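Local coordinates for probable transcriptional regulator, LysR family protein (Rhodococcus sp., PDB 2QL3) that probably binds DNA to regulate transcription, the present chain being its C-terminal LysR substrate-binding (effector-binding) domain, at residues 117-122 with 127-132; 96-101 with 149-154; 105-110 with 142-147; 10-15 with 44-49. All coordinates share one frame; numbering follows the deposited sequence.

Interaction 1 (117-122 with 127-132); sequences HAMDVC and FAPRVA. With PO4 (phosphate ion), chain M.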
loop_
_atom_site.group_PDB
_atom_site.type_symbol
_atom_site.label_atom_id
_atom_site.label_comp_id
_atom_site.label_asym_id
_atom_site.label_seq_id
_atom_site.Cartn_x
_atom_site.Cartn_y
_atom_site.Cartn_z
ATOM N N HIS A 117 -13.589 -1.366 12.759
ATOM C CA HIS A 117 -13.379 -0.131 13.544
ATOM C C HIS A 117 -14.147 1.046 12.871
ATOM O O HIS A 117 -14.871 1.808 13.533
ATOM C CB HIS A 117 -11.866 0.213 13.655
ATOM C CG HIS A 117 -11.611 1.482 14.409
ATOM N ND1 HIS A 117 -11.292 2.673 13.778
ATOM C CD2 HIS A 117 -11.742 1.774 15.727
ATOM C CE1 HIS A 117 -11.211 3.635 14.678
ATOM N NE2 HIS A 117 -11.470 3.116 15.871
ATOM N N ALA A 118 -13.981 1.156 11.545
ATOM C CA ALA A 118 -14.506 2.264 10.779
ATOM C C ALA A 118 -16.041 2.174 10.779
ATOM O O ALA A 118 -16.676 3.166 11.042
ATOM C CB ALA A 118 -13.941 2.298 9.337
HETATM N N MSE A 119 -16.609 0.988 10.524
HETATM C CA MSE A 119 -18.092 0.810 10.590
HETATM C C MSE A 119 -18.608 1.087 11.990
HETATM O O MSE A 119 -19.732 1.582 12.155
HETATM C CB MSE A 119 -18.529 -0.610 10.216
HETATM C CG MSE A 119 -18.325 -1.028 8.791
HETATM SE SE MSE A 119 -18.837 0.330 7.472
HETATM C CE MSE A 119 -18.718 -0.824 5.867
ATOM N N ASP A 120 -17.779 0.763 12.997
ATOM C CA ASP A 120 -18.119 1.003 14.420
ATOM C C ASP A 120 -18.201 2.483 14.723
ATOM O O ASP A 120 -19.134 2.915 15.367
ATOM C CB ASP A 120 -17.135 0.315 15.433
ATOM C CG ASP A 120 -17.266 -1.249 15.483
ATOM O OD1 ASP A 120 -18.216 -1.821 14.928
ATOM O OD2 ASP A 120 -16.385 -1.910 16.087
ATOM N N VAL A 121 -17.249 3.271 14.233
ATOM C CA VAL A 121 -17.284 4.714 14.493
ATOM C C VAL A 121 -18.360 5.519 13.738
ATOM O O VAL A 121 -18.905 6.478 14.270
ATOM C CB VAL A 121 -15.856 5.371 14.534
ATOM C CG1 VAL A 121 -14.738 4.320 14.370
ATOM C CG2 VAL A 121 -15.700 6.573 13.615
ATOM N N CYS A 122 -18.686 5.114 12.507
ATOM C CA CYS A 122 -19.882 5.674 11.847
ATOM C C CYS A 122 -21.126 5.284 12.611
ATOM O O CYS A 122 -22.008 6.117 12.850
ATOM C CB CYS A 122 -20.006 5.198 10.411
ATOM S SG CYS A 122 -18.665 5.815 9.316
ATOM N N PHE A 127 -24.924 6.413 11.632
ATOM C CA PHE A 127 -25.163 6.060 10.224
ATOM C C PHE A 127 -24.362 4.883 9.726
ATOM O O PHE A 127 -23.438 4.395 10.407
ATOM C CB PHE A 127 -25.058 7.274 9.278
ATOM C CG PHE A 127 -23.664 7.789 9.106
ATOM C CD1 PHE A 127 -23.065 8.566 10.105
ATOM C CD2 PHE A 127 -22.940 7.493 7.947
ATOM C CE1 PHE A 127 -21.752 9.009 9.985
ATOM C CE2 PHE A 127 -21.631 7.969 7.787
ATOM C CZ PHE A 127 -21.038 8.719 8.802
ATOM N N ALA A 128 -24.800 4.380 8.580
ATOM C CA ALA A 128 -24.121 3.365 7.810
ATOM C C ALA A 128 -23.604 4.129 6.590
ATOM O O ALA A 128 -24.373 4.776 5.883
ATOM C CB ALA A 128 -25.113 2.262 7.392
ATOM N N PRO A 129 -22.294 4.142 6.393
ATOM C CA PRO A 129 -21.822 5.010 5.296
ATOM C C PRO A 129 -22.184 4.459 3.911
ATOM O O PRO A 129 -22.298 3.214 3.747
ATOM C CB PRO A 129 -20.323 4.991 5.463
ATOM C CG PRO A 129 -20.048 3.621 6.086
ATOM C CD PRO A 129 -21.189 3.441 7.079
ATOM N N ARG A 130 -22.326 5.385 2.963
ATOM C CA ARG A 130 -22.481 5.082 1.525
ATOM C C ARG A 130 -21.085 4.870 0.927
ATOM O O ARG A 130 -20.407 5.842 0.610
ATOM C CB ARG A 130 -23.139 6.247 0.761
ATOM C CG ARG A 130 -24.461 6.875 1.378
ATOM C CD ARG A 130 -24.974 8.101 0.562
ATOM N NE ARG A 130 -24.872 7.857 -0.886
ATOM C CZ ARG A 130 -24.026 8.457 -1.748
ATOM N NH1 ARG A 130 -23.185 9.421 -1.365
ATOM N NH2 ARG A 130 -24.027 8.098 -3.033
ATOM N N VAL A 131 -20.685 3.610 0.774
ATOM C CA VAL A 131 -19.340 3.262 0.331
ATOM C C VAL A 131 -19.374 3.196 -1.198
ATOM O O VAL A 131 -20.051 2.337 -1.820
ATOM C CB VAL A 131 -18.832 1.961 0.986
ATOM C CG1 VAL A 131 -17.390 1.649 0.564
ATOM C CG2 VAL A 131 -18.919 2.071 2.507
ATOM N N ALA A 132 -18.749 4.204 -1.782
ATOM C CA ALA A 132 -18.543 4.324 -3.234
ATOM C C ALA A 132 -17.373 3.454 -3.706
ATOM O O ALA A 132 -17.384 2.933 -4.847
ATOM C CB ALA A 132 -18.285 5.784 -3.591
HETATM P P PO4 M . -23.137 0.564 0.428
HETATM O O1 PO4 M . -23.818 -0.510 1.278
HETATM O O2 PO4 M . -21.835 -0.023 -0.080
HETATM O O3 PO4 M . -24.029 1.008 -0.733
HETATM O O4 PO4 M . -22.807 1.800 1.235
HETATM O O HOH W 1 -21.838 1.544 10.178
#

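Interaction 2 (96-101 with 149-154); sequences VRLADL and LGWTLL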
loop_
_atom_site.group_PDB
_atom_site.type_symbol
_atom_site.label_atom_id
_atom_site.label_comp_id
_atom_site.label_asym_id
_atom_site.label_seq_id
_atom_site.Cartn_x
_atom_site.Cartn_y
_atom_site.Cartn_z
ATOM N N VAL A 96 -14.673 17.833 12.246
ATOM C CA VAL A 96 -15.948 17.562 11.551
ATOM C C VAL A 96 -16.809 16.701 12.447
ATOM O O VAL A 96 -16.286 15.904 13.193
ATOM C CB VAL A 96 -15.789 16.863 10.167
ATOM C CG1 VAL A 96 -14.956 17.704 9.204
ATOM C CG2 VAL A 96 -15.213 15.489 10.333
ATOM N N ARG A 97 -18.118 16.890 12.429
ATOM C CA ARG A 97 -18.961 15.837 12.955
ATOM C C ARG A 97 -19.289 14.889 11.827
ATOM O O ARG A 97 -19.751 15.294 10.772
ATOM C CB ARG A 97 -20.206 16.313 13.675
ATOM C CG ARG A 97 -20.667 17.703 13.507
ATOM C CD ARG A 97 -21.713 18.031 14.628
ATOM N NE ARG A 97 -21.960 16.856 15.464
ATOM C CZ ARG A 97 -22.942 15.962 15.302
ATOM N NH1 ARG A 97 -23.022 14.916 16.138
ATOM N NH2 ARG A 97 -23.841 16.105 14.312
ATOM N N LEU A 98 -18.985 13.625 12.044
ATOM C CA LEU A 98 -19.035 12.628 10.992
ATOM C C LEU A 98 -20.432 12.584 10.401
ATOM O O LEU A 98 -20.603 12.381 9.202
ATOM C CB LEU A 98 -18.744 11.297 11.627
ATOM C CG LEU A 98 -17.651 10.357 11.168
ATOM C CD1 LEU A 98 -17.263 9.573 12.388
ATOM C CD2 LEU A 98 -18.234 9.444 10.132
ATOM N N ALA A 99 -21.426 12.754 11.261
ATOM C CA ALA A 99 -22.820 12.846 10.838
ATOM C C ALA A 99 -23.008 13.763 9.623
ATOM O O ALA A 99 -23.956 13.558 8.852
ATOM C CB ALA A 99 -23.704 13.319 12.014
ATOM N N ASP A 100 -22.125 14.758 9.459
ATOM C CA ASP A 100 -22.219 15.747 8.365
ATOM C C ASP A 100 -21.782 15.182 7.011
ATOM O O ASP A 100 -22.031 15.769 5.984
ATOM C CB ASP A 100 -21.464 17.049 8.695
ATOM C CG ASP A 100 -22.086 17.798 9.900
ATOM O OD1 ASP A 100 -21.548 18.857 10.320
ATOM O OD2 ASP A 100 -23.106 17.308 10.446
ATOM N N LEU A 101 -21.153 14.019 7.036
ATOM C CA LEU A 101 -20.691 13.306 5.847
ATOM C C LEU A 101 -21.552 12.074 5.561
ATOM O O LEU A 101 -21.257 11.308 4.659
ATOM C CB LEU A 101 -19.239 12.873 6.078
ATOM C CG LEU A 101 -18.229 14.018 6.055
ATOM C CD1 LEU A 101 -16.990 13.522 6.741
ATOM C CD2 LEU A 101 -17.954 14.386 4.568
ATOM N N LEU A 149 -12.794 11.332 -4.999
ATOM C CA LEU A 149 -13.730 10.203 -5.121
ATOM C C LEU A 149 -14.519 9.864 -3.837
ATOM O O LEU A 149 -15.455 9.030 -3.863
ATOM C CB LEU A 149 -12.945 8.970 -5.627
ATOM C CG LEU A 149 -12.379 9.053 -7.039
ATOM C CD1 LEU A 149 -11.394 7.914 -7.244
ATOM C CD2 LEU A 149 -13.519 8.895 -8.035
ATOM N N GLY A 150 -14.129 10.464 -2.713
ATOM C CA GLY A 150 -14.955 10.498 -1.519
ATOM C C GLY A 150 -14.149 10.952 -0.275
ATOM O O GLY A 150 -13.152 11.623 -0.403
ATOM N N TRP A 151 -14.642 10.642 0.925
ATOM C CA TRP A 151 -13.950 10.948 2.161
ATOM C C TRP A 151 -13.552 9.608 2.769
ATOM O O TRP A 151 -14.208 8.584 2.499
ATOM C CB TRP A 151 -14.875 11.741 3.113
ATOM C CG TRP A 151 -16.172 11.045 3.511
ATOM C CD1 TRP A 151 -17.383 11.133 2.863
ATOM C CD2 TRP A 151 -16.384 10.181 4.628
ATOM N NE1 TRP A 151 -18.325 10.382 3.514
ATOM C CE2 TRP A 151 -17.739 9.775 4.594
ATOM C CE3 TRP A 151 -15.555 9.694 5.659
ATOM C CZ2 TRP A 151 -18.294 8.926 5.550
ATOM C CZ3 TRP A 151 -16.116 8.861 6.620
ATOM C CH2 TRP A 151 -17.477 8.486 6.561
ATOM N N THR A 152 -12.528 9.597 3.618
ATOM C CA THR A 152 -12.250 8.394 4.374
ATOM C C THR A 152 -12.015 8.638 5.851
ATOM O O THR A 152 -12.007 9.765 6.324
ATOM C CB THR A 152 -11.101 7.529 3.754
ATOM O OG1 THR A 152 -11.226 6.177 4.239
ATOM C CG2 THR A 152 -9.673 8.116 4.059
ATOM N N LEU A 153 -11.821 7.567 6.588
ATOM C CA LEU A 153 -11.221 7.702 7.912
ATOM C C LEU A 153 -10.069 6.753 8.073
ATOM O O LEU A 153 -10.145 5.612 7.632
ATOM C CB LEU A 153 -12.254 7.551 9.031
ATOM C CG LEU A 153 -13.136 6.358 9.294
ATOM C CD1 LEU A 153 -12.555 5.601 10.477
ATOM C CD2 LEU A 153 -14.532 6.823 9.650
ATOM N N LEU A 154 -9.007 7.252 8.703
ATOM C CA LEU A 154 -7.718 6.562 8.809
ATOM C C LEU A 154 -7.161 6.705 10.212
ATOM O O LEU A 154 -7.346 7.728 10.889
ATOM C CB LEU A 154 -6.696 7.125 7.787
ATOM C CG LEU A 154 -6.956 6.951 6.250
ATOM C CD1 LEU A 154 -5.963 7.752 5.462
ATOM C CD2 LEU A 154 -7.044 5.482 5.708
#

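Interaction 3 (105-110 with 142-147); sequences PMVLLD and RAFVGR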
loop_
_atom_site.group_PDB
_atom_site.type_symbol
_atom_site.label_atom_id
_atom_site.label_comp_id
_atom_site.label_asym_id
_atom_site.label_seq_id
_atom_site.Cartn_x
_atom_site.Cartn_y
_atom_site.Cartn_z
ATOM N N PRO A 105 -20.193 10.337 -0.479
ATOM C CA PRO A 105 -19.671 9.009 -0.783
ATOM C C PRO A 105 -18.420 8.738 0.025
ATOM O O PRO A 105 -17.573 9.603 0.104
ATOM C CB PRO A 105 -19.243 9.108 -2.268
ATOM C CG PRO A 105 -19.326 10.493 -2.641
ATOM C CD PRO A 105 -20.137 11.247 -1.640
HETATM N N MSE A 106 -18.289 7.550 0.608
HETATM C CA MSE A 106 -17.090 7.228 1.329
HETATM C C MSE A 106 -16.163 6.295 0.532
HETATM O O MSE A 106 -16.631 5.484 -0.237
HETATM C CB MSE A 106 -17.441 6.629 2.729
HETATM C CG MSE A 106 -16.195 6.337 3.613
HETATM SE SE MSE A 106 -16.633 4.927 4.897
HETATM C CE MSE A 106 -15.029 5.106 6.116
ATOM N N VAL A 107 -14.839 6.450 0.729
ATOM C CA VAL A 107 -13.802 5.519 0.257
ATOM C C VAL A 107 -13.419 4.755 1.533
ATOM O O VAL A 107 -12.934 5.355 2.501
ATOM C CB VAL A 107 -12.531 6.251 -0.304
ATOM C CG1 VAL A 107 -11.435 5.256 -0.672
ATOM C CG2 VAL A 107 -12.863 7.061 -1.523
ATOM N N LEU A 108 -13.727 3.463 1.560
ATOM C CA LEU A 108 -13.519 2.618 2.733
ATOM C C LEU A 108 -12.208 1.829 2.619
ATOM O O LEU A 108 -11.966 1.114 1.633
ATOM C CB LEU A 108 -14.705 1.661 2.900
ATOM C CG LEU A 108 -14.596 0.557 3.929
ATOM C CD1 LEU A 108 -14.762 1.156 5.269
ATOM C CD2 LEU A 108 -15.650 -0.561 3.757
ATOM N N LEU A 109 -11.348 1.988 3.621
ATOM C CA LEU A 109 -10.194 1.104 3.760
ATOM C C LEU A 109 -10.674 -0.221 4.384
ATOM O O LEU A 109 -11.093 -0.268 5.524
ATOM C CB LEU A 109 -9.110 1.755 4.630
ATOM C CG LEU A 109 -7.836 0.863 4.739
ATOM C CD1 LEU A 109 -7.199 0.679 3.343
ATOM C CD2 LEU A 109 -6.845 1.410 5.709
ATOM N N ASP A 110 -10.712 -1.285 3.594
ATOM C CA ASP A 110 -11.220 -2.524 4.137
ATOM C C ASP A 110 -9.993 -3.363 4.476
ATOM O O ASP A 110 -9.558 -4.169 3.662
ATOM C CB ASP A 110 -12.081 -3.252 3.119
ATOM C CG ASP A 110 -12.693 -4.561 3.692
ATOM O OD1 ASP A 110 -12.326 -5.023 4.831
ATOM O OD2 ASP A 110 -13.546 -5.133 2.992
ATOM N N ARG A 142 -6.032 6.999 0.356
ATOM C CA ARG A 142 -5.573 8.423 0.369
ATOM C C ARG A 142 -5.587 9.001 -1.010
ATOM O O ARG A 142 -6.076 10.139 -1.189
ATOM C CB ARG A 142 -4.134 8.553 0.914
ATOM C CG ARG A 142 -3.980 8.196 2.351
ATOM C CD ARG A 142 -2.497 8.308 2.796
ATOM N NE ARG A 142 -2.107 9.711 2.980
ATOM C CZ ARG A 142 -1.191 10.360 2.279
ATOM N NH1 ARG A 142 -0.906 11.625 2.581
ATOM N NH2 ARG A 142 -0.552 9.768 1.292
ATOM N N ALA A 143 -5.122 8.232 -2.001
ATOM C CA ALA A 143 -5.083 8.741 -3.387
ATOM C C ALA A 143 -6.484 8.990 -3.965
ATOM O O ALA A 143 -6.700 9.999 -4.646
ATOM C CB ALA A 143 -4.338 7.803 -4.280
ATOM N N PHE A 144 -7.431 8.080 -3.683
ATOM C CA PHE A 144 -8.821 8.242 -4.127
ATOM C C PHE A 144 -9.449 9.500 -3.479
ATOM O O PHE A 144 -10.084 10.309 -4.139
ATOM C CB PHE A 144 -9.667 6.996 -3.825
ATOM C CG PHE A 144 -9.629 5.904 -4.883
ATOM C CD1 PHE A 144 -8.556 5.736 -5.708
ATOM C CD2 PHE A 144 -10.707 5.024 -5.018
ATOM C CE1 PHE A 144 -8.520 4.749 -6.675
ATOM C CE2 PHE A 144 -10.671 4.012 -6.000
ATOM C CZ PHE A 144 -9.568 3.861 -6.797
ATOM N N VAL A 145 -9.299 9.659 -2.184
ATOM C CA VAL A 145 -9.821 10.835 -1.483
ATOM C C VAL A 145 -9.163 12.145 -2.004
ATOM O O VAL A 145 -9.848 13.161 -2.189
ATOM C CB VAL A 145 -9.634 10.657 0.078
ATOM C CG1 VAL A 145 -9.838 11.936 0.797
ATOM C CG2 VAL A 145 -10.631 9.579 0.624
ATOM N N GLY A 146 -7.851 12.141 -2.241
ATOM C CA GLY A 146 -7.150 13.350 -2.680
ATOM C C GLY A 146 -7.652 13.791 -4.059
ATOM O O GLY A 146 -7.743 14.975 -4.360
ATOM N N ARG A 147 -7.991 12.808 -4.893
ATOM C CA ARG A 147 -8.574 13.033 -6.210
ATOM C C ARG A 147 -10.087 13.416 -6.204
ATOM O O ARG A 147 -10.580 13.892 -7.174
ATOM C CB ARG A 147 -8.266 11.818 -7.136
ATOM C CG ARG A 147 -8.851 11.919 -8.518
ATOM C CD ARG A 147 -8.310 13.106 -9.358
ATOM N NE ARG A 147 -6.870 12.979 -9.615
ATOM C CZ ARG A 147 -6.175 13.693 -10.505
ATOM N NH1 ARG A 147 -6.768 14.611 -11.259
ATOM N NH2 ARG A 147 -4.874 13.471 -10.670
#

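Interaction 4 (10-15 with 44-49); sequences GCYPAL and NRLRTQ. With PO4 (phosphate ion), chain O; PO4 (phosphate ion), chain Q.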
loop_
_atom_site.group_PDB
_atom_site.type_symbol
_atom_site.label_atom_id
_atom_site.label_comp_id
_atom_site.label_asym_id
_atom_site.label_seq_id
_atom_site.Cartn_x
_atom_site.Cartn_y
_atom_site.Cartn_z
ATOM N N GLY A 10 6.283 -9.694 12.865
ATOM C CA GLY A 10 5.181 -9.530 11.922
ATOM C C GLY A 10 4.512 -8.201 12.144
ATOM O O GLY A 10 4.701 -7.559 13.220
ATOM N N CYS A 11 3.721 -7.770 11.163
ATOM C CA CYS A 11 2.852 -6.604 11.354
ATOM C C CYS A 11 1.719 -6.561 10.341
ATOM O O CYS A 11 1.782 -7.287 9.341
ATOM C CB CYS A 11 3.664 -5.312 11.334
ATOM S SG CYS A 11 4.157 -4.768 9.738
ATOM N N TYR A 12 0.699 -5.725 10.597
ATOM C CA TYR A 12 -0.375 -5.486 9.616
ATOM C C TYR A 12 0.176 -4.542 8.532
ATOM O O TYR A 12 0.962 -3.664 8.835
ATOM C CB TYR A 12 -1.612 -4.821 10.248
ATOM C CG TYR A 12 -2.320 -5.632 11.306
ATOM C CD1 TYR A 12 -2.238 -7.040 11.324
ATOM C CD2 TYR A 12 -3.100 -4.993 12.276
ATOM C CE1 TYR A 12 -2.883 -7.789 12.333
ATOM C CE2 TYR A 12 -3.734 -5.708 13.269
ATOM C CZ TYR A 12 -3.642 -7.100 13.274
ATOM O OH TYR A 12 -4.248 -7.793 14.275
ATOM N N PRO A 13 -0.211 -4.759 7.248
ATOM C CA PRO A 13 0.418 -3.976 6.163
ATOM C C PRO A 13 0.451 -2.445 6.299
ATOM O O PRO A 13 1.460 -1.859 5.956
ATOM C CB PRO A 13 -0.332 -4.453 4.881
ATOM C CG PRO A 13 -0.775 -5.895 5.259
ATOM C CD PRO A 13 -1.179 -5.746 6.736
ATOM N N ALA A 14 -0.612 -1.826 6.820
ATOM C CA ALA A 14 -0.684 -0.387 7.058
ATOM C C ALA A 14 0.316 0.123 8.098
ATOM O O ALA A 14 0.581 1.319 8.196
ATOM C CB ALA A 14 -2.100 -0.029 7.480
ATOM N N LEU A 15 0.859 -0.784 8.882
ATOM C CA LEU A 15 1.856 -0.460 9.882
ATOM C C LEU A 15 3.266 -0.603 9.285
ATOM O O LEU A 15 4.228 -0.053 9.834
ATOM C CB LEU A 15 1.688 -1.429 11.054
ATOM C CG LEU A 15 0.937 -0.963 12.312
ATOM C CD1 LEU A 15 0.112 0.211 12.160
ATOM C CD2 LEU A 15 0.194 -2.092 13.036
ATOM N N ASN A 44 -6.066 -12.496 10.313
ATOM C CA ASN A 44 -5.987 -13.915 10.749
ATOM C C ASN A 44 -4.647 -14.592 10.489
ATOM O O ASN A 44 -4.211 -15.434 11.274
ATOM C CB ASN A 44 -7.109 -14.770 10.166
ATOM C CG ASN A 44 -8.505 -14.186 10.464
ATOM O OD1 ASN A 44 -8.629 -13.262 11.255
ATOM N ND2 ASN A 44 -9.542 -14.754 9.872
ATOM N N ARG A 45 -4.025 -14.261 9.376
ATOM C CA ARG A 45 -2.825 -14.938 8.982
ATOM C C ARG A 45 -1.747 -14.575 9.963
ATOM O O ARG A 45 -1.019 -15.472 10.420
ATOM C CB ARG A 45 -2.448 -14.655 7.502
ATOM C CG ARG A 45 -3.437 -15.255 6.487
ATOM C CD ARG A 45 -3.117 -14.835 5.003
ATOM N NE ARG A 45 -1.677 -14.915 4.713
ATOM C CZ ARG A 45 -1.092 -15.843 3.945
ATOM N NH1 ARG A 45 0.222 -15.852 3.810
ATOM N NH2 ARG A 45 -1.816 -16.775 3.338
ATOM N N LEU A 46 -1.673 -13.312 10.386
ATOM C CA LEU A 46 -0.623 -12.895 11.401
ATOM C C LEU A 46 -0.884 -13.614 12.740
ATOM O O LEU A 46 0.025 -14.132 13.390
ATOM C CB LEU A 46 -0.615 -11.370 11.623
ATOM C CG LEU A 46 0.784 -10.738 11.931
ATOM C CD1 LEU A 46 1.590 -10.833 10.650
ATOM C CD2 LEU A 46 0.725 -9.311 12.351
ATOM N N ARG A 47 -2.157 -13.710 13.129
ATOM C CA ARG A 47 -2.520 -14.380 14.395
ATOM C C ARG A 47 -2.133 -15.870 14.361
ATOM O O ARG A 47 -1.590 -16.443 15.325
ATOM C CB ARG A 47 -4.041 -14.193 14.640
ATOM C CG ARG A 47 -4.647 -15.095 15.723
ATOM C CD ARG A 47 -6.155 -14.769 15.951
ATOM N NE ARG A 47 -6.966 -15.670 15.143
ATOM C CZ ARG A 47 -7.783 -15.320 14.179
ATOM N NH1 ARG A 47 -8.027 -14.000 13.920
ATOM N NH2 ARG A 47 -8.425 -16.306 13.520
ATOM N N THR A 48 -2.445 -16.482 13.226
ATOM C CA THR A 48 -2.135 -17.854 12.912
ATOM C C THR A 48 -0.623 -18.149 12.918
ATOM O O THR A 48 -0.188 -19.157 13.454
ATOM C CB THR A 48 -2.774 -18.156 11.525
ATOM O OG1 THR A 48 -4.117 -18.581 11.790
ATOM C CG2 THR A 48 -2.041 -19.241 10.799
ATOM N N GLN A 49 0.158 -17.260 12.329
ATOM C CA GLN A 49 1.613 -17.361 12.366
ATOM C C GLN A 49 2.152 -17.202 13.787
ATOM O O GLN A 49 2.953 -18.055 14.256
ATOM C CB GLN A 49 2.244 -16.383 11.336
ATOM C CG GLN A 49 1.948 -16.851 9.919
ATOM C CD GLN A 49 2.060 -15.761 8.819
ATOM O OE1 GLN A 49 1.372 -15.837 7.786
ATOM N NE2 GLN A 49 2.937 -14.800 9.017
HETATM P P PO4 O . -7.452 -12.685 6.896
HETATM O O1 PO4 O . -7.867 -11.987 8.162
HETATM O O2 PO4 O . -5.947 -13.011 6.941
HETATM O O3 PO4 O . -8.081 -14.016 6.685
HETATM O O4 PO4 O . -7.721 -11.743 5.702
HETATM P P PO4 Q . 1.350 -19.298 2.443
HETATM O O1 PO4 Q . 1.308 -19.175 3.957
HETATM O O2 PO4 Q . 2.302 -20.421 2.047
HETATM O O3 PO4 Q . -0.045 -19.612 1.929
HETATM O O4 PO4 Q . 1.826 -17.987 1.835
#

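Interaction 1 (117-122 with 127-132)
Phe127 N donates to Cys122 O over 3.2 Å in an almost straight bond (N-H...O 173°). Just beyond, water 1 donates to Met119 O at 2.9 Å and to Phe127 O, tying the helix backbone to the loop a second time. The Phe127 side chain turns back toward Cys122, CG lying between the backbone N and the carbonyl carbon (chi1 71°), and offers it one face. Cys122 CB sits over that face, 4.1 Å from the Phe127 ring centroid, in a CH-pi contact, while Cys122 SG approaches obliquely and is nearest to Phe127 CZ, at 3.8 Å. An alanine at Phe127 has no ring for Cys122 CB and SG to rest against, and a gap would probably open beside them. Selenomethionine Met119 bends at chi2 and brings SE to 3.8 Å from Pro129 CG. Farther out, a phosphate ion, probably from the crystallisation liquor, accepts a bond from Val131 N at O4 (2.8 Å). The contact closes the return from helix 114-125 to strand 131-135 in the beta-alpha-beta unit begun by strand 106-109, where Leu108 lies against both Met119 and Val131.

Interaction 2 (96-101 with 149-154)
Leu101 lies over one face of the Trp151 indole, while Leu98 meets the far end of the same ring system, its side chain crossing the tryptophan at about a right angle. The contact belongs to one lobe of the type 2 periplasmic-binding-protein fold of LysR effector domains, and joins the 3-10 segment 98-101 to the residues leading into strand 152-154. Leu101 touches the face with CB and both methyls. Leu101 CB stands 3.9 Å from the centroid of the Trp151 five-membered ring, only 19° off its normal, a CH-pi contact shifted toward NE1 and CE2. The two methyls spread over the rest of the pyrrole: Leu101 CD2 comes to 3.7 Å from Trp151 CD1, and Leu101 CD1 lies nearer the ring-fusion atom CD2 of the indole. At the six-membered end Leu98 CD2 approaches Trp151 CH2 to 3.8 Å from an oblique direction, and Leu153 CD2 sits at the ring edge, in its plane. The Trp151 chi1 of 59° turns the indole toward the 3-10 segment. Leu98 also packs on Val121 and Cys122 of helix 114-125, and Leu83 of strand 69-84 touches the tryptophan as well. The indole N-H is directed mainly to His104 O; the bond from Trp151 NE1 to Leu101 O, at 3.3 Å and 122°, is weak.

Interaction 3 (105-110 with 142-147)
Val107 points from strand 106-109 toward helix 138-147, and each carbon of its short side chain finds a neighbour there. Val107 CB lies 3.9 Å from Val145 CG2. One branch, Val107 CG1, is anti to the backbone N (chi1 175°) and reaches Phe144 CB at 4.0 Å. The other, Val107 CG2, fits between the two helix residues, 3.9 Å from Phe144 CB and 4.0 Å from Val145 CG2. Its side chain crosses that of Phe144 at about a right angle and that of Val145 obliquely. The meeting is wholly apolar and buried, with no hydrogen bond passing between the segments. In this lobe of the type 2 periplasmic-binding-protein fold, strand 106-109 runs parallel to strand 131-135, and the chain leaves the latter to form helix 138-147, which packs back against the strand pair. Val145 uses only one branch on Val107: CG2 does the touching, lying anti to the carbonyl carbon, and its side chain also rests on Thr152, whose OG1 is hydrogen-bonded to Val107 O. Phe144 meets the valine chiefly through CB, because the rest of the side chain leads away from the strand (chi1 -86°). Its ring goes on to an edge-to-face contact with Tyr133 and meets the ring of Phe38 of the second subunit, their planes at about 50°.

Interaction 4 (10-15 with 44-49)
With chi1 at -147° and chi2 at 69°, Leu46 lays both its methyls against the backbone of Gly10 and Cys11, while Tyr12, its CG anti to the carbonyl carbon (chi1 -63°), swings its ring to meet the same leucine. Leu46 CD2 lies 3.5 Å from Cys11 C and 3.9 Å from both Tyr12 CD1 and CE1, approaching the ring obliquely. Leu46 CD1 settles 3.8 Å from Cys11 N and equally far from Cys11 O. Gly10 suits this close approach, for a CB built on it would come within 2.9 Å of Leu46 CD1. An alanine at Leu46 has neither methyl, so a gap would probably open between helix and strand and the Tyr12 ring would lose packing on this side. Near the start of the helix, Asn44 N donates to O1 of a phosphate ion at 2.9 Å, with a weak bond from Arg45 N to O2; the ion probably came from the crystallisation liquor. Arg45 NE forms a salt bridge with Asp41, just ahead of the helix. Helix 43-51 thus packs across the end of strand 5-11, which is parallel to and paired with strands 34-40 and 57-61, Tyr12 leaning on Val60 and Tyr61 of the latter.

In the fold
Interactions 1, 2 and 3 crowd together in one lobe of the domain, whereas interaction 4 lies in the other, about 23 to 27 Å away between centres. Interaction 1 is the surface contact, and accordingly mixes apolar touches with a backbone bond, a bridging water and a phosphate. The other three are buried: interaction 2 rests on an indole, interaction 3 on purely apolar contacts, and interaction 4 on a leucine against backbone, with a phosphate bound near the helix start. Leu98 of interaction 2 also packs on Phe127 of interaction 1. Interactions 1 and 3 share the paired strands 106-109 and 131-135, whose helices 114-125 and 138-147 each follow one strand.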